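Local atomic coordinates of beta-galactosidase/beta-glucuronidase (Faecalibacterium prausnitzii L2-6, PDB entry 6MVF), a protein that binds FMN and, as a family 2 glycoside hydrolase, probably cleaves beta-glucuronides or related beta-glycosides. Residues T331-H336 with I396-L401; A353-I358 with L428-H433. All blocks are in the same frame, centred on the assembly; numbering follows the deposited sequence.

Interaction 1: T331-H336 with I396-L401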
loop_
_atom_site.group_PDB
_atom_site.type_symbol
_atom_site.label_atom_id
_atom_site.label_comp_id
_atom_site.label_asym_id
_atom_site.label_seq_id
_atom_site.Cartn_x
_atom_site.Cartn_y
_atom_site.Cartn_z
ATOM N N THR A 331 11.668 29.221 5.216
ATOM C CA THR A 331 12.734 29.313 4.232
ATOM C C THR A 331 13.797 28.283 4.567
ATOM O O THR A 331 14.029 27.960 5.738
ATOM C CB THR A 331 13.332 30.750 4.176
ATOM O OG1 THR A 331 14.350 30.824 3.176
ATOM C CG2 THR A 331 13.894 31.188 5.520
ATOM N N ILE A 332 14.427 27.748 3.532
ATOM C CA ILE A 332 15.535 26.823 3.707
ATOM C C ILE A 332 16.657 27.239 2.778
ATOM O O ILE A 332 16.470 27.262 1.555
ATOM C CB ILE A 332 15.156 25.369 3.417
ATOM C CG1 ILE A 332 14.160 24.836 4.440
ATOM C CG2 ILE A 332 16.436 24.526 3.407
ATOM C CD1 ILE A 332 13.520 23.507 4.014
ATOM N N ARG A 333 17.829 27.526 3.346
ATOM C CA ARG A 333 19.033 27.722 2.550
ATOM C C ARG A 333 19.692 26.365 2.307
ATOM O O ARG A 333 20.149 25.701 3.249
ATOM C CB ARG A 333 20.003 28.686 3.230
ATOM C CG ARG A 333 21.309 28.800 2.470
ATOM C CD ARG A 333 22.288 29.730 3.143
ATOM N NE ARG A 333 23.549 29.787 2.410
ATOM C CZ ARG A 333 24.740 29.883 2.988
ATOM N NH1 ARG A 333 24.835 29.930 4.312
ATOM N NH2 ARG A 333 25.834 29.920 2.240
ATOM N N LEU A 334 19.741 25.954 1.045
ATOM C CA LEU A 334 20.242 24.630 0.685
ATOM C C LEU A 334 21.735 24.706 0.349
ATOM O O LEU A 334 22.173 24.552 -0.793
ATOM C CB LEU A 334 19.414 24.062 -0.461
ATOM C CG LEU A 334 18.136 23.491 0.143
ATOM C CD1 LEU A 334 17.255 22.864 -0.907
ATOM C CD2 LEU A 334 18.491 22.481 1.247
ATOM N N ALA A 335 22.525 24.935 1.391
ATOM C CA ALA A 335 23.963 25.072 1.229
ATOM C C ALA A 335 24.612 23.686 1.139
ATOM O O ALA A 335 24.026 22.692 1.562
ATOM C CB ALA A 335 24.530 25.889 2.397
ATOM N N HIS A 336 25.820 23.603 0.561
ATOM C CA HIS A 336 26.539 24.676 -0.149
ATOM C C HIS A 336 26.683 24.272 -1.606
ATOM O O HIS A 336 27.716 24.515 -2.221
ATOM C CB HIS A 336 27.955 24.916 0.403
ATOM C CG HIS A 336 28.020 25.649 1.710
ATOM N ND1 HIS A 336 27.642 26.968 1.851
ATOM C CD2 HIS A 336 28.483 25.259 2.924
ATOM C CE1 HIS A 336 27.840 27.351 3.101
ATOM N NE2 HIS A 336 28.349 26.333 3.774
ATOM N N ILE A 396 25.678 32.818 -5.395
ATOM C CA ILE A 396 26.825 32.674 -6.290
ATOM C C ILE A 396 28.144 32.357 -5.578
ATOM O O ILE A 396 29.078 31.875 -6.241
ATOM C CB ILE A 396 26.993 33.910 -7.205
ATOM C CG1 ILE A 396 27.307 35.171 -6.401
ATOM C CG2 ILE A 396 25.755 34.120 -8.117
ATOM C CD1 ILE A 396 27.788 36.310 -7.276
ATOM N N SER A 397 28.249 32.590 -4.266
ATOM C CA SER A 397 29.431 32.173 -3.504
ATOM C C SER A 397 29.136 32.223 -2.011
ATOM O O SER A 397 28.238 32.936 -1.558
ATOM C CB SER A 397 30.668 33.037 -3.810
ATOM O OG SER A 397 30.516 34.365 -3.337
ATOM N N ASN A 398 29.926 31.469 -1.250
ATOM C CA ASN A 398 29.891 31.499 0.213
ATOM C C ASN A 398 31.285 31.821 0.731
ATOM O O ASN A 398 32.233 31.074 0.466
ATOM C CB ASN A 398 29.409 30.165 0.801
ATOM C CG ASN A 398 29.422 30.164 2.323
ATOM O OD1 ASN A 398 28.614 30.853 2.957
ATOM N ND2 ASN A 398 30.336 29.390 2.920
ATOM N N GLU A 399 31.413 32.937 1.450
ATOM C CA GLU A 399 32.630 33.245 2.209
ATOM C C GLU A 399 33.879 33.218 1.329
ATOM O O GLU A 399 34.957 32.810 1.769
ATOM C CB GLU A 399 32.789 32.284 3.391
ATOM C CG GLU A 399 31.773 32.476 4.479
ATOM C CD GLU A 399 32.073 31.616 5.697
ATOM O OE1 GLU A 399 32.937 30.715 5.578
ATOM O OE2 GLU A 399 31.450 31.833 6.770
ATOM N N ILE A 400 33.739 33.673 0.080
ATOM C CA ILE A 400 34.817 33.550 -0.896
ATOM C C ILE A 400 36.060 34.387 -0.533
ATOM O O ILE A 400 37.149 34.146 -1.076
ATOM C CB ILE A 400 34.277 33.900 -2.306
ATOM C CG1 ILE A 400 35.157 33.259 -3.383
ATOM C CG2 ILE A 400 34.166 35.411 -2.506
ATOM C CD1 ILE A 400 35.508 31.790 -3.111
ATOM N N LEU A 401 35.944 35.338 0.397
ATOM C CA LEU A 401 37.101 36.145 0.788
ATOM C C LEU A 401 37.970 35.497 1.850
ATOM O O LEU A 401 38.943 36.121 2.280
ATOM C CB LEU A 401 36.676 37.514 1.317
ATOM C CG LEU A 401 35.951 38.479 0.392
ATOM C CD1 LEU A 401 35.870 39.831 1.061
ATOM C CD2 LEU A 401 36.627 38.552 -0.945
#
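Arg333 reaches Asn398 with one terminal nitrogen: NH2 donates to Asn398 OD1 at 3.0 Å, with an N-H...O angle of 154°. The oxygen lies near the guanidinium plane, yet NH2 sits above the amide, 56° out of the carbonyl plane, so the bond does not follow a lone pair. The same OD1 takes a second hydrogen bond from Asn453 ND2. Over the same face of the amide, nearer its nitrogen end, His336 CE1 lies 3.2 Å from Asn398 ND2, an oblique contact that is no hydrogen bond; the ring's ND1 is directed to Glu357 OE2. These groups lie inside the family 2 TIM barrel, at or just past the C-terminal ends of its strands; 331-334 and 391-398 are separated by strand 353-357, and the Asn398-Glu399 sequence matches the Asn-Glu pair of clan GH-A hydrolases. An alanine in place of Asn398 would probably leave Arg333 NH2 and Asn453 ND2 without their shared acceptor and open a gap beside the His336 ring. Arg333 spans the distance because its chain is extended from CG to NE. Ala335 CB rests 3.9 Å above the centre of its guanidinium plane, and a cis peptide links Ala335 to His336.

Interaction 2: A353-I358 with L428-H433; sequences AVWAEI and LTTIAH
The methyl group of Thr430 sits squarely over the indole of Trp355: CG2 is 3.4 Å from the centroid of the six-membered ring and 11° off its normal, the geometry of a CH-pi contact. Two torsions produce it. Trp355 carries CG anti to its backbone nitrogen, which swings the ring toward strand 428-433, while Thr430 has its hydroxyl anti to N and its methyl between N and the carbonyl carbon, so that both branches meet the benzene half of the indole. The strands themselves stay apart, with axes 8.7 Å from each other at closest approach and inclined by 69°; the contact is carried mainly by side chains, with the indole of Trp355 spanning most of the gap inside the TIM barrel, past the intervening strand 391-398.

Away from this face the packing is looser. Ala432 CB comes to 3.9 Å of Trp355 CZ2, obliquely to the ring, and Ile431 contributes its carbonyl, with O 3.6 Å from Trp355 CH2. Glu357, although its CB is directed toward the other strand, keeps its OE1 5.2 Å from Ala432 CB. The looser part is not a solvent side: all four touching residues are buried.

The pyrrole edge is polar instead. Trp355 NE1 donates to Glu357 OE1 at 3.0 Å, with an angle of 145°; the oxygen is tilted from the indole plane, and the donor arrives on the anti side of the carboxylate. Arg333 NH2 forms a salt bridge to that same OE1, which gives the acceptor two partners.

No hydrogen bond joins the two segments, so their direct contact rests on dispersion and the CH-pi term, whereas the NE1 bond probably fixes the indole's rotation beneath the methyl and ties its setting to the buried carboxylate.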
loop_
_atom_site.group_PDB
_atom_site.type_symbol
_atom_site.label_atom_id
_atom_site.label_comp_id
_atom_site.label_asym_id
_atom_site.label_seq_id
_atom_site.Cartn_x
_atom_site.Cartn_y
_atom_site.Cartn_z
ATOM N N ALA A 353 10.535 28.815 0.963
ATOM C CA ALA A 353 11.355 29.672 0.112
ATOM C C ALA A 353 12.793 29.156 0.125
ATOM O O ALA A 353 13.421 29.125 1.184
ATOM C CB ALA A 353 11.279 31.119 0.617
ATOM N N VAL A 354 13.322 28.742 -1.030
ATOM C CA VAL A 354 14.615 28.058 -1.102
ATOM C C VAL A 354 15.682 28.974 -1.695
ATOM O O VAL A 354 15.467 29.612 -2.734
ATOM C CB VAL A 354 14.533 26.763 -1.922
ATOM C CG1 VAL A 354 15.944 26.211 -2.182
ATOM C CG2 VAL A 354 13.667 25.741 -1.209
ATOM N N TRP A 355 16.839 29.017 -1.033
ATOM C CA TRP A 355 18.073 29.606 -1.544
ATOM C C TRP A 355 18.959 28.445 -2.022
ATOM O O TRP A 355 19.398 27.615 -1.216
ATOM C CB TRP A 355 18.714 30.474 -0.449
ATOM C CG TRP A 355 20.232 30.817 -0.496
ATOM C CD1 TRP A 355 21.250 30.111 -1.100
ATOM C CD2 TRP A 355 20.866 31.945 0.133
ATOM N NE1 TRP A 355 22.455 30.731 -0.893
ATOM C CE2 TRP A 355 22.256 31.856 -0.139
ATOM C CE3 TRP A 355 20.397 33.022 0.908
ATOM C CZ2 TRP A 355 23.180 32.805 0.324
ATOM C CZ3 TRP A 355 21.319 33.964 1.374
ATOM C CH2 TRP A 355 22.694 33.848 1.070
ATOM N N ALA A 356 19.187 28.364 -3.333
ATOM C CA ALA A 356 20.051 27.346 -3.920
ATOM C C ALA A 356 21.372 27.971 -4.361
ATOM O O ALA A 356 21.395 29.109 -4.844
ATOM C CB ALA A 356 19.373 26.659 -5.110
ATOM N N GLU A 357 22.474 27.223 -4.204
ATOM C CA GLU A 357 23.793 27.774 -4.498
ATOM C C GLU A 357 24.736 26.700 -5.040
ATOM O O GLU A 357 24.470 25.495 -4.963
ATOM C CB GLU A 357 24.400 28.439 -3.259
ATOM C CG GLU A 357 24.822 27.487 -2.187
ATOM C CD GLU A 357 25.438 28.194 -0.976
ATOM O OE1 GLU A 357 25.136 29.385 -0.751
ATOM O OE2 GLU A 357 26.237 27.566 -0.247
ATOM N N ILE A 358 25.851 27.171 -5.600
ATOM C CA ILE A 358 26.937 26.331 -6.105
ATOM C C ILE A 358 28.040 26.314 -5.051
ATOM O O ILE A 358 28.086 27.223 -4.211
ATOM C CB ILE A 358 27.467 26.851 -7.451
ATOM C CG1 ILE A 358 27.941 28.303 -7.298
ATOM C CG2 ILE A 358 26.418 26.713 -8.544
ATOM C CD1 ILE A 358 28.391 28.931 -8.567
ATOM N N LEU A 428 16.007 36.295 -8.061
ATOM C CA LEU A 428 16.996 37.157 -7.430
ATOM C C LEU A 428 18.310 36.417 -7.210
ATOM O O LEU A 428 18.322 35.220 -6.917
ATOM C CB LEU A 428 16.448 37.661 -6.098
ATOM C CG LEU A 428 15.150 38.448 -6.253
ATOM C CD1 LEU A 428 14.594 38.788 -4.901
ATOM C CD2 LEU A 428 15.367 39.713 -7.103
ATOM N N THR A 429 19.423 37.132 -7.345
ATOM C CA THR A 429 20.724 36.588 -6.975
ATOM C C THR A 429 21.100 37.058 -5.571
ATOM O O THR A 429 20.676 38.127 -5.117
ATOM C CB THR A 429 21.811 36.985 -7.981
ATOM O OG1 THR A 429 21.889 38.413 -8.085
ATOM C CG2 THR A 429 21.483 36.423 -9.355
ATOM N N THR A 430 21.865 36.221 -4.869
ATOM C CA THR A 430 22.274 36.481 -3.496
ATOM C C THR A 430 23.722 36.048 -3.354
ATOM O O THR A 430 24.302 35.448 -4.263
ATOM C CB THR A 430 21.377 35.752 -2.459
ATOM O OG1 THR A 430 21.646 36.240 -1.134
ATOM C CG2 THR A 430 21.610 34.226 -2.469
ATOM N N ILE A 431 24.292 36.344 -2.184
ATOM C CA ILE A 431 25.668 35.994 -1.855
ATOM C C ILE A 431 25.758 35.856 -0.341
ATOM O O ILE A 431 25.009 36.496 0.402
ATOM C CB ILE A 431 26.661 37.054 -2.423
ATOM C CG1 ILE A 431 28.113 36.644 -2.163
ATOM C CG2 ILE A 431 26.354 38.487 -1.886
ATOM C CD1 ILE A 431 29.070 37.318 -3.080
ATOM N N ALA A 432 26.671 35.012 0.131
ATOM C CA ALA A 432 26.906 34.874 1.569
ATOM C C ALA A 432 28.325 35.336 1.889
ATOM O O ALA A 432 29.302 34.735 1.424
ATOM C CB ALA A 432 26.671 33.435 2.036
ATOM N N HIS A 433 28.434 36.414 2.664
ATOM C CA HIS A 433 29.733 36.981 3.023
ATOM C C HIS A 433 30.292 36.351 4.300
ATOM O O HIS A 433 29.548 36.047 5.243
ATOM C CB HIS A 433 29.623 38.494 3.228
ATOM C CG HIS A 433 29.200 39.253 2.011
ATOM N ND1 HIS A 433 29.942 39.269 0.849
ATOM C CD2 HIS A 433 28.127 40.051 1.786
ATOM C CE1 HIS A 433 29.332 40.029 -0.046
ATOM N NE2 HIS A 433 28.229 40.514 0.498
#

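The segments alternate along the chain, 331-336, 353-358, 396-401 and 428-433, and lie on four successive parallel strands of the TIM barrel. Each interaction therefore skips one strand: interaction 1 passes over 353-357, and interaction 2 over 391-398. Their centres are about 6 Å apart, and they touch. Glu399 N lies 2.8 Å from Ala432 O, a probable backbone hydrogen bond from the residue just after strand 391-398 to strand 428-433, and Asn398 OD1 packs 3.4 Å from Ala432 CB. The carboxylate of Glu357 joins the polar network of interaction 1 to the aromatic packing of interaction 2. Their touching residues are all buried and form a linked cluster inside the barrel, away from the FMN site.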